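Local coordinates for tyrosine--tRNA ligase (Archaeoglobus fulgidus, PDB 2CYB), which attaches tyrosine to its cognate tRNA, probably by first activating the amino acid with ATP to tyrosyl-AMP and then transferring it to the acceptor end, at residues G38-G43 and N78-F83; H74-L77 and T82-E85. All blocks are in the same frame, centred on the assembly; numbering follows the deposited sequence.

Interaction 1: residues G38-G43 and N78-F83; sequences GYEPSG and NEKGTF. With TYR (tyrosine), chain C.
The carboxylate of Glu40 lies across the bent side chain of Lys80, the two crossing at about a right angle, while Asn78 comes up beside it with CB 3.6 Å from Glu40 OE2. Glu40 directly follows strand 34-39 of the Rossmann fold and precedes the 'HIGH' region of this class I synthetase, which begins at Pro41. Its partners sit where helix 72-77 ends in a Schellman motif, with Glu79 at positive phi as the C-prime residue. Lys80 NZ donates to Glu40 OE2 at 3.1 Å in a salt bridge, and OE2 accepts on its syn lone pair. Bends in the lysine chain (chi2 -60°, chi4 -65°) curl it round this oxygen, so that Lys80 CG also approaches Glu40 OE2, at 3.3 Å. The other carboxylate oxygen, OE1, is hydrogen-bonded to the hydroxyl of Tyr158, which itself binds the substrate tyrosine, making Glu40 a second-shell residue of the pocket. The substrate is touched directly by Gly38, whose O lies 3.3 Å from the tyrosine ligand's CD2. Replacing Glu40 by an alanine would probably leave the Lys80 ammonium without its charged mate and the Tyr158 hydroxyl less firmly positioned. A second bond runs from Lys80 NZ to Asn78 O at 3.0 Å, with a C=O...N angle of 136° and the nitrogen tilted out of the carbonyl plane.

Interaction 2: residues H74-L77 and T82-E85; sequences HAYL and TFEE. With TYR (tyrosine), chain C.
The last turn of helix 72-77 and the first of helix 83-99 face each other across the short connection between them, closest at Tyr76 and Phe83, whose CA atoms are 6.6 Å apart. From these two positions the aromatic rings swing into a face-to-face stack, with centroids 3.8 Å apart and planes only 11° from parallel. Tyr76 places its ring by holding CG anti to the backbone N (chi1 180°), which carries it off the helix towards the following one; Phe83 instead sets CG anti to its carbonyl carbon, bringing the far end of its ring back over the ring of Tyr76. The side chains cross at about a right angle, and the leading atom of the phenylalanine, CZ, rests 3.4 Å from Tyr76 CG, over the ring face. At the ring edge, close to its plane, Tyr76 CD1 has the backbone C of Thr82 at 4.5 Å.

Thr82 and Glu85 form a capping box that starts helix 83-99. Glu85 N donates to Thr82 OG1 at 3.1 Å, and in return Thr82 N reaches Glu85 OE1 at 2.9 Å, with an N-H...O angle of 170°; the carboxylate oxygen is met on its anti side, somewhat out of its plane. Tyr76 and Phe83 both pack against Lys127 of the second subunit, so the pair also contributes to the dimer contact, beside Leu77, which meets Leu126 of that subunit. Earlier in helix 72-77, His74 lines the amino-acid pocket: the tyrosine ligand sets its CE1 over the centre of the imidazole face, 3.7 Å from His74 CE1, while the ring of Tyr158 meets the imidazole edge-to-face.

Overall arrangement
Interactions 1 and 2 lie with their centres about 5 Å apart and share Thr82 and Phe83, where the loop after helix 72-77 passes into helix 83-99. The helix end joins them directly: Lys80 N is 2.9 Å from Ala75 O, a probable hydrogen bond, and Gly81 O packs 3.4 Å from Tyr76 CD1. Ala75 also meets the other segment of interaction 1, its CB lying 3.5 Å from Pro41 CD. One segment of each interaction reaches the bound tyrosine, 38-43 through Gly38 and 74-77 through His74. The two segments also meet at Tyr158, which Glu40 holds by its hydroxyl and His74 meets ring to ring. The shared Phe83 packs on Lys127 of the second subunit, which brings both interactions to the dimer interface.

Interaction 1: residues G38-G43 and N78-F83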
# COMPACT_ATOMS: atom_id res chain seq x y z
N GLY A 38 4.16 -1.19 -19.99
CA GLY A 38 3.78 -2.24 -19.08
C GLY A 38 2.35 -2.61 -19.37
O GLY A 38 1.55 -1.75 -19.75
N TYR A 39 2.03 -3.89 -19.23
CA TYR A 39 0.67 -4.37 -19.47
C TYR A 39 0.17 -5.31 -18.38
O TYR A 39 0.88 -6.24 -18.00
CB TYR A 39 0.58 -5.15 -20.78
CG TYR A 39 1.00 -4.40 -22.03
CD1 TYR A 39 2.30 -4.50 -22.52
CD2 TYR A 39 0.08 -3.63 -22.75
CE1 TYR A 39 2.68 -3.86 -23.70
CE2 TYR A 39 0.45 -2.98 -23.93
CZ TYR A 39 1.76 -3.11 -24.40
OH TYR A 39 2.14 -2.49 -25.57
N GLU A 40 -1.04 -5.07 -17.89
CA GLU A 40 -1.62 -6.00 -16.91
C GLU A 40 -2.03 -7.17 -17.80
O GLU A 40 -2.74 -6.97 -18.79
CB GLU A 40 -2.88 -5.42 -16.27
CG GLU A 40 -2.70 -4.18 -15.44
CD GLU A 40 -3.99 -3.75 -14.77
OE1 GLU A 40 -4.10 -2.57 -14.38
OE2 GLU A 40 -4.90 -4.59 -14.63
N PRO A 41 -1.59 -8.39 -17.50
CA PRO A 41 -1.98 -9.51 -18.36
C PRO A 41 -3.50 -9.53 -18.60
O PRO A 41 -4.28 -9.49 -17.65
CB PRO A 41 -1.48 -10.73 -17.59
CG PRO A 41 -0.24 -10.20 -16.94
CD PRO A 41 -0.70 -8.85 -16.42
N SER A 42 -3.90 -9.57 -19.87
CA SER A 42 -5.32 -9.58 -20.23
C SER A 42 -5.67 -10.74 -21.14
O SER A 42 -4.96 -11.03 -22.10
CB SER A 42 -5.68 -8.27 -20.93
OG SER A 42 -7.01 -8.30 -21.42
N GLY A 43 -6.77 -11.42 -20.82
CA GLY A 43 -7.19 -12.55 -21.64
C GLY A 43 -7.43 -12.13 -23.07
O GLY A 43 -7.31 -12.93 -24.00
N ASN A 78 -5.05 -4.88 -9.23
CA ASN A 78 -6.18 -4.23 -9.90
C ASN A 78 -7.34 -5.21 -10.11
O ASN A 78 -8.13 -5.06 -11.04
CB ASN A 78 -5.72 -3.63 -11.24
CG ASN A 78 -6.53 -2.41 -11.65
OD1 ASN A 78 -6.33 -1.85 -12.74
ND2 ASN A 78 -7.45 -1.99 -10.80
N GLU A 79 -7.40 -6.22 -9.25
CA GLU A 79 -8.46 -7.22 -9.25
C GLU A 79 -8.72 -7.98 -10.56
O GLU A 79 -9.87 -8.18 -10.96
CB GLU A 79 -9.76 -6.56 -8.79
CG GLU A 79 -9.57 -5.55 -7.66
CD GLU A 79 -10.88 -4.89 -7.24
OE1 GLU A 79 -11.66 -5.52 -6.50
OE2 GLU A 79 -11.12 -3.73 -7.65
N LYS A 80 -7.65 -8.42 -11.22
CA LYS A 80 -7.79 -9.15 -12.47
C LYS A 80 -7.76 -10.67 -12.31
O LYS A 80 -7.61 -11.40 -13.29
CB LYS A 80 -6.72 -8.71 -13.47
CG LYS A 80 -6.76 -7.23 -13.81
CD LYS A 80 -8.10 -6.86 -14.43
CE LYS A 80 -8.09 -5.44 -14.99
NZ LYS A 80 -7.92 -4.40 -13.94
N GLY A 81 -7.88 -11.14 -11.07
CA GLY A 81 -7.87 -12.57 -10.84
C GLY A 81 -6.85 -13.08 -9.85
O GLY A 81 -6.20 -12.32 -9.13
N THR A 82 -6.71 -14.40 -9.80
CA THR A 82 -5.76 -15.02 -8.90
C THR A 82 -4.38 -15.00 -9.55
O THR A 82 -4.25 -14.79 -10.76
CB THR A 82 -6.14 -16.48 -8.63
OG1 THR A 82 -6.01 -17.23 -9.84
CG2 THR A 82 -7.57 -16.57 -8.12
N PHE A 83 -3.36 -15.21 -8.73
CA PHE A 83 -2.01 -15.23 -9.25
C PHE A 83 -1.87 -16.31 -10.31
O PHE A 83 -1.18 -16.11 -11.31
CB PHE A 83 -1.02 -15.45 -8.11
CG PHE A 83 -0.76 -14.21 -7.30
CD1 PHE A 83 -1.12 -14.14 -5.96
CD2 PHE A 83 -0.16 -13.10 -7.89
CE1 PHE A 83 -0.90 -12.98 -5.22
CE2 PHE A 83 0.07 -11.94 -7.15
CZ PHE A 83 -0.30 -11.88 -5.82
N TYR C . -1.01 1.01 -15.70
CA TYR C . -0.88 0.33 -17.01
C TYR C . -2.25 0.15 -17.67
O TYR C . -2.29 -0.40 -18.78
CB TYR C . -0.20 -1.03 -16.82
CG TYR C . 1.21 -0.87 -16.29
CD1 TYR C . 1.61 -1.49 -15.10
CD2 TYR C . 2.14 -0.09 -16.98
CE1 TYR C . 2.92 -1.33 -14.62
CE2 TYR C . 3.43 0.08 -16.51
CZ TYR C . 3.82 -0.55 -15.33
OH TYR C . 5.11 -0.40 -14.90
OXT TYR C . -3.26 0.59 -17.08

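Interaction 2: residues H74-L77 and T82-E85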
# COMPACT_ATOMS: atom_id res chain seq x y z
N HIS A 74 0.68 -6.09 -10.81
CA HIS A 74 -0.25 -4.98 -11.02
C HIS A 74 -1.65 -5.50 -11.35
O HIS A 74 -2.65 -4.98 -10.84
CB HIS A 74 0.24 -4.05 -12.14
CG HIS A 74 1.29 -3.09 -11.69
ND1 HIS A 74 2.62 -3.45 -11.58
CD2 HIS A 74 1.21 -1.80 -11.29
CE1 HIS A 74 3.31 -2.41 -11.12
NE2 HIS A 74 2.48 -1.41 -10.94
N ALA A 75 -1.71 -6.52 -12.20
CA ALA A 75 -2.97 -7.12 -12.59
C ALA A 75 -3.66 -7.67 -11.34
O ALA A 75 -4.88 -7.56 -11.18
CB ALA A 75 -2.73 -8.25 -13.60
N TYR A 76 -2.88 -8.25 -10.45
CA TYR A 76 -3.43 -8.79 -9.22
C TYR A 76 -4.00 -7.67 -8.35
O TYR A 76 -5.11 -7.77 -7.84
CB TYR A 76 -2.36 -9.53 -8.42
CG TYR A 76 -2.89 -10.11 -7.13
CD1 TYR A 76 -3.60 -11.31 -7.13
CD2 TYR A 76 -2.72 -9.44 -5.93
CE1 TYR A 76 -4.10 -11.84 -5.94
CE2 TYR A 76 -3.22 -9.95 -4.74
CZ TYR A 76 -3.91 -11.15 -4.76
OH TYR A 76 -4.38 -11.69 -3.58
N LEU A 77 -3.22 -6.61 -8.19
CA LEU A 77 -3.63 -5.47 -7.37
C LEU A 77 -4.87 -4.79 -7.92
O LEU A 77 -5.64 -4.18 -7.17
CB LEU A 77 -2.52 -4.44 -7.32
CG LEU A 77 -1.19 -4.82 -6.68
CD1 LEU A 77 -0.23 -3.64 -6.85
CD2 LEU A 77 -1.40 -5.17 -5.21
N THR A 82 -6.71 -14.40 -9.80
CA THR A 82 -5.76 -15.02 -8.90
C THR A 82 -4.38 -15.00 -9.55
O THR A 82 -4.25 -14.79 -10.76
CB THR A 82 -6.14 -16.48 -8.63
OG1 THR A 82 -6.01 -17.23 -9.84
CG2 THR A 82 -7.57 -16.57 -8.12
N PHE A 83 -3.36 -15.21 -8.73
CA PHE A 83 -2.01 -15.23 -9.25
C PHE A 83 -1.87 -16.31 -10.31
O PHE A 83 -1.18 -16.11 -11.31
CB PHE A 83 -1.02 -15.45 -8.11
CG PHE A 83 -0.76 -14.21 -7.30
CD1 PHE A 83 -1.12 -14.14 -5.96
CD2 PHE A 83 -0.16 -13.10 -7.89
CE1 PHE A 83 -0.90 -12.98 -5.22
CE2 PHE A 83 0.07 -11.94 -7.15
CZ PHE A 83 -0.30 -11.88 -5.82
N GLU A 84 -2.53 -17.45 -10.11
CA GLU A 84 -2.47 -18.54 -11.07
C GLU A 84 -3.07 -18.15 -12.42
O GLU A 84 -2.47 -18.37 -13.47
CB GLU A 84 -3.21 -19.78 -10.55
CG GLU A 84 -2.41 -20.61 -9.56
CD GLU A 84 -2.96 -22.02 -9.41
OE1 GLU A 84 -2.43 -22.78 -8.58
OE2 GLU A 84 -3.93 -22.36 -10.13
N GLU A 85 -4.27 -17.58 -12.38
CA GLU A 85 -4.94 -17.16 -13.60
C GLU A 85 -4.11 -16.11 -14.33
O GLU A 85 -3.96 -16.17 -15.56
CB GLU A 85 -6.31 -16.58 -13.26
CG GLU A 85 -7.19 -17.55 -12.48
CD GLU A 85 -8.51 -16.93 -12.07
OE1 GLU A 85 -8.50 -15.78 -11.56
OE2 GLU A 85 -9.55 -17.59 -12.25
N TYR C . -1.01 1.01 -15.70
CA TYR C . -0.88 0.33 -17.01
C TYR C . -2.25 0.15 -17.67
O TYR C . -2.29 -0.40 -18.78
CB TYR C . -0.20 -1.03 -16.82
CG TYR C . 1.21 -0.87 -16.29
CD1 TYR C . 1.61 -1.49 -15.10
CD2 TYR C . 2.14 -0.09 -16.98
CE1 TYR C . 2.92 -1.33 -14.62
CE2 TYR C . 3.43 0.08 -16.51
CZ TYR C . 3.82 -0.55 -15.33
OH TYR C . 5.11 -0.40 -14.90
OXT TYR C . -3.26 0.59 -17.08